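Local coordinates for UDP-4-amino-4,6-dideoxy-N-acetyl-beta-L-altrosamine transaminase (Helicobacter pylori, PDB 2FNU), which catalyses the PLP-dependent transamination of a UDP-linked 4-keto sugar, the second step in making pseudaminic acid, the sugar that modifies flagellin, at residues A312-P318 and Y341-L347. Residue numbers count along the deposited sequence, not the author numbering.
Sequences AQVHYKP and YHAEISL. With UD1 (uridine-diphosphate-N-acetylglucosamine), chain F.
In this PLP-dependent DegT/DnrJ/EryC1-family aminotransferase, the extended substrate-binding loop 312-318 runs antiparallel to an edge strand of a small sheet, 344-347, which follows helix 335-343. A single hydrogen-bonded pair sets the register: Gln313 N to Ser346 O is 3.2 Å, and Ser346 N to Gln313 O is 2.7 Å. Glu344 (chi1 t, chi2 m) points toward the loop; its OE1 accepts a hydrogen bond from His315 N, 2.9 Å. Its OE2 accepts one from Ser346 OG, 2.6 Å. Ser346 OG (chi1 m) accepts a hydrogen bond from His315 ND1, 2.7 Å. The His315 ring (chi1 m, chi2 94°) is held at both nitrogens, as NE2 is hydrogen-bonded to OH of the substrate-binding Tyr6. The peptide between His315 and Tyr316 is cis. The Tyr341 ring (chi1 t, chi2 54°) packs against the loop's end: Lys317 CA and Pro318 CD lie over one face, 3.7 and 3.9 Å from its centroid, as CH-pi contacts. The all-trans Lys317 chain leads away to Glu219 of the second subunit. Gln313 NE2 (t, p) donates a hydrogen bond to UD1 O2A, 3.1 Å. Tyr316 OH (chi1 m), also hydrogen-bonded to O3 of the cofactor PMP (4'-deoxy-4'-aminopyridoxal-5'-phosphate), donates one to UD1 O3', 2.8 Å.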
ATOM      1  N   ALA B 312     -12.826   2.460 -25.244  1.00 15.43           N
ATOM      2  CA  ALA B 312     -11.578   3.177 -25.403  1.00 15.50           C
ATOM      3  C   ALA B 312     -11.438   4.217 -24.306  1.00 16.22           C
ATOM      4  O   ALA B 312     -12.439   4.651 -23.719  1.00 16.86           O
ATOM      5  CB  ALA B 312     -11.517   3.841 -26.775  1.00 15.98           C
ATOM      6  N   GLN B 313     -10.195   4.629 -24.056  1.00 14.46           N
ATOM      7  CA  GLN B 313      -9.897   5.562 -22.975  1.00 15.19           C
ATOM      8  C   GLN B 313      -8.925   6.616 -23.505  1.00 14.71           C
ATOM      9  O   GLN B 313      -8.328   6.427 -24.562  1.00 15.31           O
ATOM     10  CB  GLN B 313      -9.305   4.769 -21.797  1.00 16.83           C
ATOM     11  CG  GLN B 313      -8.945   5.564 -20.553  1.00 19.86           C
ATOM     12  CD  GLN B 313     -10.106   6.377 -20.030  1.00 20.68           C
ATOM     13  OE1 GLN B 313     -10.470   7.405 -20.604  1.00 18.85           O
ATOM     14  NE2 GLN B 313     -10.690   5.923 -18.922  1.00 22.27           N
ATOM     15  N   VAL B 314      -8.775   7.729 -22.786  1.00 13.91           N
ATOM     16  CA  VAL B 314      -7.831   8.763 -23.173  1.00 13.70           C
ATOM     17  C   VAL B 314      -6.723   8.848 -22.122  1.00 14.31           C
ATOM     18  O   VAL B 314      -7.009   8.909 -20.910  1.00 15.92           O
ATOM     19  CB  VAL B 314      -8.521  10.133 -23.300  1.00 13.38           C
ATOM     20  CG1 VAL B 314      -7.494  11.252 -23.619  1.00 17.43           C
ATOM     21  CG2 VAL B 314      -9.616  10.087 -24.381  1.00 15.15           C
ATOM     22  N   HIS B 315      -5.472   8.836 -22.592  1.00 13.04           N
ATOM     23  CA  HIS B 315      -4.293   9.010 -21.725  1.00 11.77           C
ATOM     24  C   HIS B 315      -3.446  10.160 -22.294  1.00 14.73           C
ATOM     25  O   HIS B 315      -2.841   9.985 -23.344  1.00 15.10           O
ATOM     26  CB  HIS B 315      -3.479   7.699 -21.742  1.00 12.38           C
ATOM     27  CG  HIS B 315      -4.252   6.501 -21.278  1.00 13.01           C
ATOM     28  ND1 HIS B 315      -4.923   5.653 -22.142  1.00 12.20           N
ATOM     29  CD2 HIS B 315      -4.440   5.994 -20.038  1.00 18.83           C
ATOM     30  CE1 HIS B 315      -5.503   4.692 -21.448  1.00 14.58           C
ATOM     31  NE2 HIS B 315      -5.218   4.868 -20.169  1.00 18.98           N
ATOM     32  N   TYR B 316      -3.371  11.341 -21.664  1.00 13.59           N
ATOM     33  CA  TYR B 316      -3.923  11.709 -20.363  1.00 13.77           C
ATOM     34  C   TYR B 316      -4.306  13.183 -20.400  1.00 13.50           C
ATOM     35  O   TYR B 316      -3.724  13.967 -21.163  1.00 14.01           O
ATOM     36  CB  TYR B 316      -2.847  11.596 -19.272  1.00 15.01           C
ATOM     37  CG  TYR B 316      -2.381  10.206 -18.960  1.00 13.89           C
ATOM     38  CD1 TYR B 316      -1.205   9.709 -19.521  1.00 15.87           C
ATOM     39  CD2 TYR B 316      -3.111   9.384 -18.095  1.00 12.95           C
ATOM     40  CE1 TYR B 316      -0.762   8.422 -19.218  1.00 14.10           C
ATOM     41  CE2 TYR B 316      -2.680   8.078 -17.786  1.00 13.30           C
ATOM     42  CZ  TYR B 316      -1.513   7.615 -18.371  1.00 14.00           C
ATOM     43  OH  TYR B 316      -1.091   6.344 -18.069  1.00 16.41           O
ATOM     44  N   LYS B 317      -5.233  13.581 -19.538  1.00 13.89           N
ATOM     45  CA  LYS B 317      -5.451  15.004 -19.259  1.00 15.37           C
ATOM     46  C   LYS B 317      -4.139  15.630 -18.771  1.00 14.79           C
ATOM     47  O   LYS B 317      -3.497  15.089 -17.885  1.00 14.13           O
ATOM     48  CB  LYS B 317      -6.543  15.150 -18.197  1.00 13.57           C
ATOM     49  CG  LYS B 317      -6.857  16.553 -17.715  1.00 16.79           C
ATOM     50  CD  LYS B 317      -8.138  16.462 -16.870  1.00 20.73           C
ATOM     51  CE  LYS B 317      -8.569  17.768 -16.261  1.00 25.17           C
ATOM     52  NZ  LYS B 317      -9.917  17.555 -15.623  1.00 24.08           N
ATOM     53  N   PRO B 318      -3.717  16.754 -19.373  1.00 14.62           N
ATOM     54  CA  PRO B 318      -2.501  17.400 -18.872  1.00 13.37           C
ATOM     55  C   PRO B 318      -2.616  17.654 -17.377  1.00 13.88           C
ATOM     56  O   PRO B 318      -3.608  18.217 -16.925  1.00 14.24           O
ATOM     57  CB  PRO B 318      -2.448  18.709 -19.672  1.00 13.97           C
ATOM     58  CG  PRO B 318      -3.112  18.320 -21.022  1.00 13.28           C
ATOM     59  CD  PRO B 318      -4.260  17.441 -20.566  1.00 13.22           C
ATOM     60  N   TYR B 341      -3.445  15.561 -25.943  1.00 14.56           N
ATOM     61  CA  TYR B 341      -4.636  15.133 -25.196  1.00 14.21           C
ATOM     62  C   TYR B 341      -5.897  15.173 -26.061  1.00 15.10           C
ATOM     63  O   TYR B 341      -6.703  14.248 -26.037  1.00 15.37           O
ATOM     64  CB  TYR B 341      -4.795  16.041 -23.986  1.00 15.68           C
ATOM     65  CG  TYR B 341      -6.065  15.902 -23.184  1.00 14.34           C
ATOM     66  CD1 TYR B 341      -6.471  14.672 -22.672  1.00 17.16           C
ATOM     67  CD2 TYR B 341      -6.828  17.030 -22.879  1.00 17.09           C
ATOM     68  CE1 TYR B 341      -7.643  14.562 -21.893  1.00 17.50           C
ATOM     69  CE2 TYR B 341      -7.991  16.936 -22.097  1.00 16.01           C
ATOM     70  CZ  TYR B 341      -8.388  15.707 -21.619  1.00 17.16           C
ATOM     71  OH  TYR B 341      -9.514  15.624 -20.831  1.00 21.53           O
ATOM     72  N   HIS B 342      -6.066  16.242 -26.831  1.00 15.44           N
ATOM     73  CA  HIS B 342      -7.259  16.350 -27.661  1.00 15.25           C
ATOM     74  C   HIS B 342      -7.276  15.256 -28.714  1.00 14.33           C
ATOM     75  O   HIS B 342      -8.326  14.705 -29.018  1.00 17.20           O
ATOM     76  CB  HIS B 342      -7.358  17.736 -28.294  1.00 16.29           C
ATOM     77  CG  HIS B 342      -7.536  18.823 -27.286  1.00 18.81           C
ATOM     78  ND1 HIS B 342      -7.129  20.120 -27.510  1.00 22.29           N
ATOM     79  CD2 HIS B 342      -8.073  18.805 -26.044  1.00 21.66           C
ATOM     80  CE1 HIS B 342      -7.408  20.855 -26.449  1.00 19.97           C
ATOM     81  NE2 HIS B 342      -7.979  20.084 -25.546  1.00 18.43           N
ATOM     82  N   ALA B 343      -6.098  14.908 -29.220  1.00 13.35           N
ATOM     83  CA  ALA B 343      -6.001  13.950 -30.331  1.00 14.00           C
ATOM     84  C   ALA B 343      -6.077  12.483 -29.902  1.00 14.59           C
ATOM     85  O   ALA B 343      -6.513  11.618 -30.674  1.00 14.81           O
ATOM     86  CB  ALA B 343      -4.714  14.184 -31.118  1.00 15.22           C
ATOM     87  N   GLU B 344      -5.650  12.176 -28.678  1.00 13.42           N
ATOM     88  CA  GLU B 344      -5.350  10.774 -28.359  1.00 12.40           C
ATOM     89  C   GLU B 344      -6.542   9.921 -27.923  1.00 15.04           C
ATOM     90  O   GLU B 344      -7.390  10.350 -27.131  1.00 15.22           O
ATOM     91  CB  GLU B 344      -4.269  10.712 -27.266  1.00 12.43           C
ATOM     92  CG  GLU B 344      -3.555   9.346 -27.148  1.00 12.47           C
ATOM     93  CD  GLU B 344      -4.280   8.315 -26.271  1.00 15.42           C
ATOM     94  OE1 GLU B 344      -5.144   8.693 -25.436  1.00 15.14           O
ATOM     95  OE2 GLU B 344      -3.953   7.103 -26.429  1.00 15.86           O
ATOM     96  N   ILE B 345      -6.558   8.689 -28.429  1.00 13.86           N
ATOM     97  CA  ILE B 345      -7.499   7.650 -27.992  1.00 13.26           C
ATOM     98  C   ILE B 345      -6.708   6.365 -27.862  1.00 13.86           C
ATOM     99  O   ILE B 345      -5.949   6.020 -28.771  1.00 13.65           O
ATOM    100  CB  ILE B 345      -8.642   7.420 -29.001  1.00 13.80           C
ATOM    101  CG1 ILE B 345      -9.430   8.720 -29.208  1.00 15.56           C
ATOM    102  CG2 ILE B 345      -9.562   6.316 -28.500  1.00 13.86           C
ATOM    103  CD1 ILE B 345     -10.540   8.599 -30.279  1.00 16.21           C
ATOM    104  N   SER B 346      -6.873   5.675 -26.727  1.00 12.72           N
ATOM    105  CA  SER B 346      -6.244   4.374 -26.507  1.00 11.74           C
ATOM    106  C   SER B 346      -7.222   3.261 -26.813  1.00 13.44           C
ATOM    107  O   SER B 346      -8.284   3.181 -26.204  1.00 13.62           O
ATOM    108  CB  SER B 346      -5.766   4.243 -25.065  1.00 11.30           C
ATOM    109  OG  SER B 346      -4.794   5.260 -24.808  1.00 13.93           O
ATOM    110  N   LEU B 347      -6.848   2.404 -27.759  1.00 12.18           N
ATOM    111  CA  LEU B 347      -7.721   1.303 -28.178  1.00 13.65           C
ATOM    112  C   LEU B 347      -7.433   0.008 -27.435  1.00 13.39           C
ATOM    113  O   LEU B 347      -6.311  -0.198 -26.941  1.00 14.82           O
ATOM    114  CB  LEU B 347      -7.556   1.060 -29.681  1.00 13.91           C
ATOM    115  CG  LEU B 347      -7.875   2.250 -30.595  1.00 13.82           C
ATOM    116  CD1 LEU B 347      -7.641   1.826 -32.048  1.00 15.50           C
ATOM    117  CD2 LEU B 347      -9.314   2.731 -30.429  1.00 15.30           C
TER
HETATM  118  C1' UD1 F 904      -5.453   4.818 -13.990  1.00 33.73           C
HETATM  119  C2' UD1 F 904      -4.673   5.154 -15.273  1.00 24.62           C
HETATM  120  C3' UD1 F 904      -3.699   4.050 -15.672  1.00 27.42           C
HETATM  121  C4' UD1 F 904      -2.868   3.594 -14.465  1.00 37.33           C
HETATM  122  C5' UD1 F 904      -3.693   3.311 -13.195  1.00 41.11           C
HETATM  123  C6' UD1 F 904      -4.393   1.951 -13.248  1.00 48.72           C
HETATM  124  C7' UD1 F 904      -6.006   6.659 -16.705  1.00 34.59           C
HETATM  125  C8' UD1 F 904      -7.105   6.786 -17.725  1.00 35.78           C
HETATM  126  N2' UD1 F 904      -5.613   5.428 -16.361  1.00 29.11           N
HETATM  127  O1' UD1 F 904      -6.447   3.826 -14.257  1.00 38.26           O
HETATM  128  O3' UD1 F 904      -2.801   4.531 -16.700  1.00 22.23           O
HETATM  129  O5' UD1 F 904      -4.609   4.382 -12.907  1.00 35.47           O
HETATM  130  O7' UD1 F 904      -5.500   7.647 -16.228  1.00 25.14           O
HETATM  131  N1  UD1 F 904      -9.798  -3.214 -15.485  1.00 39.49           N
HETATM  132  C2  UD1 F 904      -9.782  -4.623 -15.503  1.00 41.53           C
HETATM  133  N3  UD1 F 904      -9.422  -5.303 -14.402  1.00 34.64           N
HETATM  134  C4  UD1 F 904      -9.083  -4.676 -13.266  1.00 39.50           C
HETATM  135  C5  UD1 F 904      -9.080  -3.283 -13.183  1.00 31.27           C
HETATM  136  C6  UD1 F 904      -9.445  -2.536 -14.295  1.00 34.35           C
HETATM  137  O2  UD1 F 904     -10.101  -5.234 -16.553  1.00 40.02           O
HETATM  138  O4  UD1 F 904      -8.759  -5.351 -12.272  1.00 37.16           O
HETATM  139  C1B UD1 F 904     -10.212  -2.495 -16.707  1.00 37.32           C
HETATM  140  C2B UD1 F 904     -11.725  -2.336 -16.656  1.00 38.41           C
HETATM  141  O2' UD1 F 904     -12.268  -2.595 -17.954  1.00 38.23           O
HETATM  142  C3B UD1 F 904     -11.938  -0.890 -16.267  1.00 38.49           C
HETATM  143  C4B UD1 F 904     -10.713  -0.209 -16.842  1.00 39.02           C
HETATM  144  O4B UD1 F 904      -9.657  -1.174 -16.772  1.00 32.49           O
HETATM  145  O3B UD1 F 904     -13.143  -0.329 -16.803  1.00 40.50           O
HETATM  146  C5B UD1 F 904     -10.356   1.015 -16.024  1.00 37.19           C
HETATM  147  O5B UD1 F 904      -9.203   1.605 -16.606  1.00 36.53           O
HETATM  148  PA  UD1 F 904      -8.855   3.143 -16.259  1.00 39.17           P
HETATM  149  O1A UD1 F 904      -7.492   3.462 -16.855  1.00 32.56           O
HETATM  150  O2A UD1 F 904     -10.057   3.993 -16.636  1.00 30.63           O
HETATM  151  O3A UD1 F 904      -8.764   2.971 -14.652  1.00 33.30           O
HETATM  152  PB  UD1 F 904      -7.951   3.975 -13.679  1.00 33.67           P
HETATM  153  O1B UD1 F 904      -8.424   5.404 -13.902  1.00 36.47           O
HETATM  154  O2B UD1 F 904      -7.972   3.358 -12.288  1.00 32.40           O